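Local coordinates for protein succinate-semialdehyde dehydrogenase (Synechococcus sp., PDB 4ITA) that probably catalyses the NADP-dependent oxidation of succinic semialdehyde to succinate, as a member of the aldehyde dehydrogenase family, at residues 252-257 against 416-421; 279-284 against 347-352; 286-291 against 365-370. All blocks are in the same frame, centred on the assembly; numbering follows the deposited sequence.

Contact 1: residues 252-257 against 416-421; sequences GTVART and NGMVKS. With EDO (1,2-ethanediol), chain R.
The peptide group joining Val254 to Ala255 is the flat surface that Met418 meets: the sulfur stands over one face of it, with SD of Met418 4.2 Å from N of Ala255, and no aromatic ring or planar side chain takes part. At the margin of that face, CE of Met418 reaches CA of Ala255 at 4.1 Å, while on the other margin CG1 of Val254 touches SD of Met418 at 3.9 Å. The contact belongs to the catalytic domain of the aldehyde dehydrogenase fold, where helix 245-257 packs against the loop that leaves strand 412-415, an outermost strand of its sheet within this chain.

The backbone of Met418 already directs its CB at the methyl of Ala255, CB to CB 3.9 Å. From there chi1 (57°) sets CG between the backbone N and the carbonyl carbon and carries the sulfur to the helix, and the bend at chi3 (-81°) brings CE to Ala255. Val254 crosses the methionine chain at about a right angle. The side chains meet through apolar atoms, and no hydrogen bond joins the two segments. Met418 also touches Met258 just beyond the helix, and its side chain lies about 12 Å from the bound NADPH.

On either side of Met418 the loop is held by polar bonds: Gly417 O accepts from Ser392 OG, and Ser421 O from Lys88 NZ. A 1,2-ethanediol, probably from the crystallisation liquor, takes a hydrogen bond from Ser421 OG to its O1 at 2.7 Å and is also bonded to Trp137 NE1.

At the end of helix 245-257, the carbonyl of Thr253 is gripped twice from opposite faces of its plane, by Thr257 N and by Thr257 OG1, the latter 2.7 Å from Thr253 O and 41° out of the plane.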
loop_
_atom_site.group_PDB
_atom_site.type_symbol
_atom_site.label_atom_id
_atom_site.label_comp_id
_atom_site.label_asym_id
_atom_site.label_seq_id
_atom_site.Cartn_x
_atom_site.Cartn_y
_atom_site.Cartn_z
ATOM N N GLY A 252 -9.952 -21.393 23.424
ATOM C CA GLY A 252 -9.634 -20.083 23.959
ATOM C C GLY A 252 -8.394 -20.068 24.824
ATOM O O GLY A 252 -7.621 -19.110 24.805
ATOM N N THR A 253 -8.207 -21.132 25.596
ATOM C CA THR A 253 -7.021 -21.248 26.431
ATOM C C THR A 253 -5.772 -21.332 25.563
ATOM O O THR A 253 -4.789 -20.635 25.826
ATOM C CB THR A 253 -7.111 -22.450 27.384
ATOM O OG1 THR A 253 -8.213 -22.241 28.280
ATOM C CG2 THR A 253 -5.824 -22.599 28.186
ATOM N N VAL A 254 -5.814 -22.154 24.517
ATOM C CA VAL A 254 -4.702 -22.215 23.576
ATOM C C VAL A 254 -4.478 -20.849 22.930
ATOM O O VAL A 254 -3.347 -20.371 22.853
ATOM C CB VAL A 254 -4.920 -23.281 22.482
ATOM C CG1 VAL A 254 -3.798 -23.213 21.433
ATOM C CG2 VAL A 254 -4.980 -24.665 23.105
ATOM N N ALA A 255 -5.558 -20.214 22.486
ATOM C CA ALA A 255 -5.430 -18.939 21.786
ATOM C C ALA A 255 -4.783 -17.843 22.648
ATOM O O ALA A 255 -3.984 -17.059 22.149
ATOM C CB ALA A 255 -6.770 -18.496 21.253
ATOM N N ARG A 256 -5.093 -17.794 23.940
ATOM C CA ARG A 256 -4.466 -16.797 24.804
ATOM C C ARG A 256 -3.040 -17.171 25.201
ATOM O O ARG A 256 -2.177 -16.299 25.308
ATOM C CB ARG A 256 -5.314 -16.529 26.059
ATOM C CG ARG A 256 -4.610 -15.709 27.162
ATOM C CD ARG A 256 -4.478 -14.204 26.855
ATOM N NE ARG A 256 -3.359 -13.896 25.956
ATOM C CZ ARG A 256 -2.870 -12.672 25.748
ATOM N NH1 ARG A 256 -1.858 -12.500 24.907
ATOM N NH2 ARG A 256 -3.378 -11.620 26.371
ATOM N N THR A 257 -2.782 -18.457 25.427
ATOM C CA THR A 257 -1.538 -18.848 26.089
ATOM C C THR A 257 -0.444 -19.412 25.184
ATOM O O THR A 257 0.691 -19.552 25.626
ATOM C CB THR A 257 -1.788 -19.805 27.291
ATOM O OG1 THR A 257 -2.272 -21.070 26.823
ATOM C CG2 THR A 257 -2.792 -19.186 28.268
ATOM N N ASN A 416 -16.327 -20.097 15.477
ATOM C CA ASN A 416 -16.178 -21.418 16.094
ATOM C C ASN A 416 -14.788 -22.018 15.891
ATOM O O ASN A 416 -14.628 -23.238 15.773
ATOM C CB ASN A 416 -17.285 -22.383 15.632
ATOM C CG ASN A 416 -18.669 -21.932 16.063
ATOM O OD1 ASN A 416 -18.827 -21.277 17.096
ATOM N ND2 ASN A 416 -19.675 -22.270 15.268
ATOM N N GLY A 417 -13.790 -21.144 15.845
ATOM C CA GLY A 417 -12.400 -21.557 15.863
ATOM C C GLY A 417 -11.534 -20.390 16.278
ATOM O O GLY A 417 -11.979 -19.243 16.218
ATOM N N MET A 418 -10.305 -20.667 16.698
ATOM C CA MET A 418 -9.360 -19.598 16.993
ATOM C C MET A 418 -8.757 -19.041 15.714
ATOM O O MET A 418 -8.566 -19.760 14.732
ATOM C CB MET A 418 -8.241 -20.065 17.940
ATOM C CG MET A 418 -7.417 -21.275 17.477
ATOM S SD MET A 418 -6.046 -21.734 18.618
ATOM C CE MET A 418 -4.847 -20.535 18.080
ATOM N N VAL A 419 -8.454 -17.752 15.728
ATOM C CA VAL A 419 -7.770 -17.133 14.603
ATOM C C VAL A 419 -6.403 -17.787 14.433
ATOM O O VAL A 419 -5.676 -17.992 15.412
ATOM C CB VAL A 419 -7.619 -15.611 14.825
ATOM C CG1 VAL A 419 -6.878 -14.957 13.671
ATOM C CG2 VAL A 419 -8.980 -14.961 14.998
ATOM N N LYS A 420 -6.075 -18.138 13.193
ATOM C CA LYS A 420 -4.771 -18.699 12.850
ATOM C C LYS A 420 -4.363 -18.130 11.508
ATOM O O LYS A 420 -5.212 -17.771 10.694
ATOM C CB LYS A 420 -4.830 -20.226 12.732
ATOM C CG LYS A 420 -5.153 -20.977 14.010
ATOM C CD LYS A 420 -5.049 -22.486 13.791
ATOM C CE LYS A 420 -5.626 -23.255 14.960
ATOM N NZ LYS A 420 -5.632 -24.728 14.696
ATOM N N SER A 421 -3.062 -18.054 11.262
ATOM C CA SER A 421 -2.602 -17.750 9.915
ATOM C C SER A 421 -2.424 -19.048 9.122
ATOM O O SER A 421 -2.121 -20.106 9.678
ATOM C CB SER A 421 -1.317 -16.928 9.945
ATOM O OG SER A 421 -0.309 -17.587 10.676
HETATM C C1 EDO R . 1.126 -16.188 14.134
HETATM O O1 EDO R . 0.466 -17.025 13.180
HETATM C C2 EDO R . 1.043 -14.741 13.668
HETATM O O2 EDO R . 1.763 -14.585 12.436
#

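Contact 2: residues 279-284 against 347-352; sequences EFLEKL and ILTEIP
Leu281 lays its forked end over two residues of the strand, one methyl on each: CD1 of Leu281 meets CG2 of Ile347 at 4.2 Å, and CD2 of Leu281 meets CG2 of Thr349 at 4.1 Å. Ile347 and Thr349 stand two apart on the strand and therefore face the helix together. The leucine and isoleucine side chains run past each other in opposite directions, whereas Thr349 is met at a slant. With its OG1 between the backbone N and the carbonyl carbon (chi1 65°), Thr349 offers its methyl to the leucine.

One turn further along, Leu284 is touched by the longer branch of Ile347. CD1 of Ile347 rests 4.2 Å from CD2 of Leu284 and slightly nearer the helix backbone, 4.0 Å from O of Leu284. The isoleucine thus spreads its two branches over successive turns, CG2 beneath Leu281 and CD1 beside Leu284.

This is helix-on-sheet packing in the catalytic domain of the aldehyde dehydrogenase fold. The axes of 279-284 and 347-349 are 11.1 Å apart at closest approach, and their N-to-C directions differ by 150°, roughly antiparallel. Strand 346-349 is the seam of the mixed sheet: it pairs antiparallel with strand 328-331 and parallel with strand 366-372. Both neighbours extend the surface beneath the helix, since Leu281 also touches Leu330 and Val369.

Polar groups on the helix are engaged away from the strand. Lys283 forms a salt bridge with Glu279 one turn back, NZ of Lys283 lying 2.7 Å from OE2 of Glu279, which receives it on the anti lone pair, turned away from the other carboxylate oxygen. The same ammonium group has a second carboxylate partner in Asp246, at the start of helix 245-257. Beyond the strand, Glu350 forms a salt bridge with Lys328.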
loop_
_atom_site.group_PDB
_atom_site.type_symbol
_atom_site.label_atom_id
_atom_site.label_comp_id
_atom_site.label_asym_id
_atom_site.label_seq_id
_atom_site.Cartn_x
_atom_site.Cartn_y
_atom_site.Cartn_z
ATOM N N GLU A 279 -20.286 -20.266 33.772
ATOM C CA GLU A 279 -19.748 -21.576 33.419
ATOM C C GLU A 279 -18.453 -21.454 32.616
ATOM O O GLU A 279 -17.462 -22.125 32.911
ATOM C CB GLU A 279 -20.772 -22.400 32.634
ATOM C CG GLU A 279 -20.243 -23.760 32.211
ATOM C CD GLU A 279 -21.250 -24.582 31.431
ATOM O OE1 GLU A 279 -22.427 -24.173 31.366
ATOM O OE2 GLU A 279 -20.854 -25.632 30.879
ATOM N N PHE A 280 -18.459 -20.596 31.601
ATOM C CA PHE A 280 -17.267 -20.423 30.787
ATOM C C PHE A 280 -16.090 -19.911 31.626
ATOM O O PHE A 280 -14.977 -20.430 31.514
ATOM C CB PHE A 280 -17.528 -19.489 29.595
ATOM C CG PHE A 280 -16.341 -19.357 28.663
ATOM C CD1 PHE A 280 -16.244 -20.135 27.518
ATOM C CD2 PHE A 280 -15.313 -18.467 28.951
ATOM C CE1 PHE A 280 -15.140 -20.020 26.677
ATOM C CE2 PHE A 280 -14.214 -18.348 28.115
ATOM C CZ PHE A 280 -14.131 -19.129 26.980
ATOM N N LEU A 281 -16.326 -18.901 32.454
ATOM C CA LEU A 281 -15.238 -18.314 33.227
ATOM C C LEU A 281 -14.649 -19.305 34.228
ATOM O O LEU A 281 -13.431 -19.345 34.417
ATOM C CB LEU A 281 -15.687 -17.037 33.936
ATOM C CG LEU A 281 -14.596 -16.306 34.725
ATOM C CD1 LEU A 281 -13.373 -16.022 33.850
ATOM C CD2 LEU A 281 -15.144 -15.020 35.323
ATOM N N GLU A 282 -15.502 -20.097 34.875
ATOM C CA GLU A 282 -14.992 -21.104 35.806
ATOM C C GLU A 282 -14.102 -22.093 35.064
ATOM O O GLU A 282 -13.015 -22.439 35.526
ATOM C CB GLU A 282 -16.132 -21.852 36.516
ATOM C CG GLU A 282 -15.641 -23.101 37.272
ATOM C CD GLU A 282 -16.692 -23.748 38.165
ATOM O OE1 GLU A 282 -17.025 -23.158 39.209
ATOM O OE2 GLU A 282 -17.164 -24.862 37.837
ATOM N N LYS A 283 -14.573 -22.548 33.910
ATOM C CA LYS A 283 -13.824 -23.506 33.108
ATOM C C LYS A 283 -12.523 -22.916 32.559
ATOM O O LYS A 283 -11.511 -23.619 32.469
ATOM C CB LYS A 283 -14.707 -24.094 32.001
ATOM C CG LYS A 283 -15.768 -25.038 32.563
ATOM C CD LYS A 283 -16.703 -25.594 31.502
ATOM C CE LYS A 283 -17.548 -26.719 32.089
ATOM N NZ LYS A 283 -18.602 -27.180 31.148
ATOM N N LEU A 284 -12.535 -21.627 32.225
ATOM C CA LEU A 284 -11.328 -20.960 31.735
ATOM C C LEU A 284 -10.309 -20.855 32.869
ATOM O O LEU A 284 -9.116 -21.119 32.694
ATOM C CB LEU A 284 -11.676 -19.565 31.210
ATOM C CG LEU A 284 -10.545 -18.847 30.472
ATOM C CD1 LEU A 284 -10.392 -19.421 29.076
ATOM C CD2 LEU A 284 -10.794 -17.344 30.427
ATOM N N ILE A 347 -5.799 -14.148 34.828
ATOM C CA ILE A 347 -7.121 -13.726 34.390
ATOM C C ILE A 347 -7.553 -12.522 35.205
ATOM O O ILE A 347 -7.524 -12.568 36.441
ATOM C CB ILE A 347 -8.165 -14.855 34.536
ATOM C CG1 ILE A 347 -7.772 -16.073 33.687
ATOM C CG2 ILE A 347 -9.563 -14.344 34.175
ATOM C CD1 ILE A 347 -8.606 -17.317 33.967
ATOM N N LEU A 348 -7.917 -11.446 34.507
ATOM C CA LEU A 348 -8.422 -10.221 35.125
ATOM C C LEU A 348 -9.896 -10.043 34.799
ATOM O O LEU A 348 -10.326 -10.230 33.652
ATOM C CB LEU A 348 -7.648 -8.997 34.624
ATOM C CG LEU A 348 -6.125 -8.986 34.793
ATOM C CD1 LEU A 348 -5.525 -7.737 34.161
ATOM C CD2 LEU A 348 -5.727 -9.104 36.257
ATOM N N THR A 349 -10.667 -9.679 35.819
ATOM C CA THR A 349 -12.096 -9.447 35.674
ATOM C C THR A 349 -12.458 -8.104 36.296
ATOM O O THR A 349 -11.640 -7.486 36.989
ATOM C CB THR A 349 -12.904 -10.539 36.391
ATOM O OG1 THR A 349 -12.667 -10.455 37.803
ATOM C CG2 THR A 349 -12.508 -11.932 35.895
ATOM N N GLU A 350 -13.683 -7.658 36.036
ATOM C CA GLU A 350 -14.223 -6.445 36.657
ATOM C C GLU A 350 -13.303 -5.247 36.463
ATOM O O GLU A 350 -13.082 -4.455 37.380
ATOM C CB GLU A 350 -14.477 -6.664 38.154
ATOM C CG GLU A 350 -15.389 -7.830 38.474
ATOM C CD GLU A 350 -15.523 -8.064 39.969
ATOM O OE1 GLU A 350 -15.322 -7.101 40.741
ATOM O OE2 GLU A 350 -15.821 -9.209 40.366
ATOM N N ILE A 351 -12.756 -5.118 35.262
ATOM C CA ILE A 351 -11.863 -4.011 34.969
ATOM C C ILE A 351 -12.675 -2.725 34.863
ATOM O O ILE A 351 -13.635 -2.663 34.101
ATOM C CB ILE A 351 -11.071 -4.266 33.672
ATOM C CG1 ILE A 351 -10.294 -5.583 33.788
ATOM C CG2 ILE A 351 -10.136 -3.095 33.378
ATOM C CD1 ILE A 351 -9.858 -6.158 32.462
ATOM N N PRO A 352 -12.302 -1.702 35.649
ATOM C CA PRO A 352 -13.049 -0.438 35.659
ATOM C C PRO A 352 -13.093 0.244 34.297
ATOM O O PRO A 352 -12.103 0.221 33.566
ATOM C CB PRO A 352 -12.252 0.429 36.639
ATOM C CG PRO A 352 -11.546 -0.542 37.520
ATOM C CD PRO A 352 -11.205 -1.703 36.633
#

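Contact 3: residues 286-291 against 365-370; sequences LKFASL and PVAMVF
The first torsion of Phe288 (chi1 -84°) sets CG opposite the carbonyl carbon, and the second (chi2 44°) rolls the ring so that its far corner reaches Ala367. Two adjacent ring carbons share the methyl group: CB of Ala367 lies 4.0 Å from CE2 of Phe288 and 4.1 Å from CZ of Phe288. Pro365 presents its carbonyl to the same corner; its O is 4.4 Å from CE2 of Phe288, near the ring but too far for close contact. No hydrogen bond joins the two segments.

Strand and helix meet here through a small residue and a large one, the methyl of Ala367 meeting the buried ring obliquely. Phe288 occupies the last turn of helix 274-289, which follows strand 267-273 and lies over its sheet in the catalytic domain of this aldehyde dehydrogenase. Strand 366-372 runs parallel to strand 267-273 on one side and to strand 346-349 on the other. Phe288 spans part of this surface, touching Ile347 as well, and it also packs against Thr253 and Arg256 of helix 245-257.

Between Pro365 and Ala367, Val366 points its CB away from the helix and packs on Tyr343 and Leu348, while its carbonyl O accepts a hydrogen bond from NH2 of Arg256. After Phe288 the helix unwinds at Ser290, whose N makes weak bonds back to Leu286 O and Lys287 O; Leu291 N is bonded to Phe288 O at 3.3 Å.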
loop_
_atom_site.group_PDB
_atom_site.type_symbol
_atom_site.label_atom_id
_atom_site.label_comp_id
_atom_site.label_asym_id
_atom_site.label_seq_id
_atom_site.Cartn_x
_atom_site.Cartn_y
_atom_site.Cartn_z
ATOM N N LEU A 286 -10.111 -22.817 35.509
ATOM C CA LEU A 286 -9.573 -24.157 35.723
ATOM C C LEU A 286 -8.508 -24.543 34.691
ATOM O O LEU A 286 -7.472 -25.105 35.043
ATOM C CB LEU A 286 -10.717 -25.174 35.717
ATOM C CG LEU A 286 -11.694 -25.040 36.893
ATOM C CD1 LEU A 286 -12.967 -25.833 36.613
ATOM C CD2 LEU A 286 -11.047 -25.506 38.186
ATOM N N LYS A 287 -8.759 -24.237 33.421
ATOM C CA LYS A 287 -7.809 -24.604 32.375
ATOM C C LYS A 287 -6.495 -23.831 32.534
ATOM O O LYS A 287 -5.407 -24.403 32.442
ATOM C CB LYS A 287 -8.421 -24.381 30.987
ATOM C CG LYS A 287 -7.802 -25.235 29.892
ATOM C CD LYS A 287 -8.133 -26.712 30.094
ATOM C CE LYS A 287 -7.256 -27.608 29.230
ATOM N NZ LYS A 287 -7.374 -29.050 29.612
ATOM N N PHE A 288 -6.587 -22.532 32.800
ATOM C CA PHE A 288 -5.383 -21.723 32.990
ATOM C C PHE A 288 -4.606 -22.211 34.212
ATOM O O PHE A 288 -3.370 -22.245 34.197
ATOM C CB PHE A 288 -5.731 -20.247 33.200
ATOM C CG PHE A 288 -5.954 -19.448 31.931
ATOM C CD1 PHE A 288 -6.704 -19.947 30.878
ATOM C CD2 PHE A 288 -5.459 -18.153 31.839
ATOM C CE1 PHE A 288 -6.927 -19.175 29.734
ATOM C CE2 PHE A 288 -5.681 -17.380 30.701
ATOM C CZ PHE A 288 -6.418 -17.894 29.654
ATOM N N ALA A 289 -5.334 -22.585 35.267
ATOM C CA ALA A 289 -4.719 -22.919 36.549
ATOM C C ALA A 289 -3.800 -24.133 36.476
ATOM O O ALA A 289 -2.855 -24.245 37.253
ATOM C CB ALA A 289 -5.794 -23.128 37.613
ATOM N N SER A 290 -4.069 -25.033 35.538
ATOM C CA SER A 290 -3.308 -26.272 35.448
ATOM C C SER A 290 -2.328 -26.350 34.272
ATOM O O SER A 290 -1.780 -27.412 33.980
ATOM C CB SER A 290 -4.253 -27.475 35.505
ATOM O OG SER A 290 -4.800 -27.594 36.810
ATOM N N LEU A 291 -2.088 -25.220 33.610
ATOM C CA LEU A 291 -1.040 -25.170 32.596
ATOM C C LEU A 291 0.325 -25.396 33.246
ATOM O O LEU A 291 0.577 -24.926 34.349
ATOM C CB LEU A 291 -1.068 -23.829 31.861
ATOM C CG LEU A 291 -2.317 -23.599 31.009
ATOM C CD1 LEU A 291 -2.345 -22.175 30.470
ATOM C CD2 LEU A 291 -2.388 -24.602 29.867
ATOM N N PRO A 365 0.573 -14.094 28.856
ATOM C CA PRO A 365 -0.627 -14.937 28.962
ATOM C C PRO A 365 -1.644 -14.406 29.968
ATOM O O PRO A 365 -1.945 -15.068 30.969
ATOM C CB PRO A 365 -0.062 -16.281 29.423
ATOM C CG PRO A 365 1.143 -15.905 30.240
ATOM C CD PRO A 365 1.733 -14.693 29.548
ATOM N N VAL A 366 -2.171 -13.217 29.686
ATOM C CA VAL A 366 -3.041 -12.497 30.607
ATOM C C VAL A 366 -4.354 -12.195 29.901
ATOM O O VAL A 366 -4.391 -11.403 28.954
ATOM C CB VAL A 366 -2.382 -11.176 31.081
ATOM C CG1 VAL A 366 -3.301 -10.411 32.045
ATOM C CG2 VAL A 366 -1.033 -11.456 31.726
ATOM N N ALA A 367 -5.431 -12.832 30.350
ATOM C CA ALA A 367 -6.741 -12.655 29.729
ATOM C C ALA A 367 -7.543 -11.590 30.450
ATOM O O ALA A 367 -7.628 -11.618 31.674
ATOM C CB ALA A 367 -7.501 -13.958 29.753
ATOM N N MET A 368 -8.124 -10.654 29.699
ATOM C CA MET A 368 -9.140 -9.748 30.240
ATOM C C MET A 368 -10.511 -10.350 29.948
ATOM O O MET A 368 -10.754 -10.816 28.834
ATOM C CB MET A 368 -9.033 -8.345 29.615
ATOM C CG MET A 368 -7.758 -7.568 29.950
ATOM S SD MET A 368 -7.699 -5.830 29.342
ATOM C CE MET A 368 -6.940 -6.062 27.717
ATOM N N VAL A 369 -11.407 -10.360 30.934
ATOM C CA VAL A 369 -12.723 -10.974 30.752
ATOM C C VAL A 369 -13.826 -9.949 30.978
ATOM O O VAL A 369 -13.751 -9.136 31.900
ATOM C CB VAL A 369 -12.915 -12.181 31.699
ATOM C CG1 VAL A 369 -14.267 -12.851 31.462
ATOM C CG2 VAL A 369 -11.790 -13.186 31.498
ATOM N N PHE A 370 -14.835 -9.996 30.113
ATOM C CA PHE A 370 -15.971 -9.085 30.150
ATOM C C PHE A 370 -17.262 -9.866 30.001
ATOM O O PHE A 370 -17.280 -10.931 29.389
ATOM C CB PHE A 370 -15.878 -8.103 28.982
ATOM C CG PHE A 370 -14.569 -7.389 28.904
ATOM C CD1 PHE A 370 -14.395 -6.169 29.537
ATOM C CD2 PHE A 370 -13.498 -7.948 28.215
ATOM C CE1 PHE A 370 -13.181 -5.512 29.474
ATOM C CE2 PHE A 370 -12.277 -7.302 28.156
ATOM C CZ PHE A 370 -12.115 -6.084 28.785
#

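How the contacts relate
Some 240 residues from the N terminus, the chain enters helix 245-257, which opens contact 1, passes along strand 267-273 and continues into helix 274-289, which supplies first 279-284 and then 286-291. It returns at strand 346-349, closing contact 2, and at strand 366-372, closing contact 3. These two loops cross, because their segments alternate; contact 1, closed last at 416-421, encloses both. Contacts 2 and 3 lie about 8 Å apart between centres and set one helix on two neighbouring parallel strands, which Leu348 bonds together through Ala367 and Val369. Contact 1 carries helix 245-257 to the loop after strand 412-415, while Thr253 on that helix packs against Leu284 and Lys287.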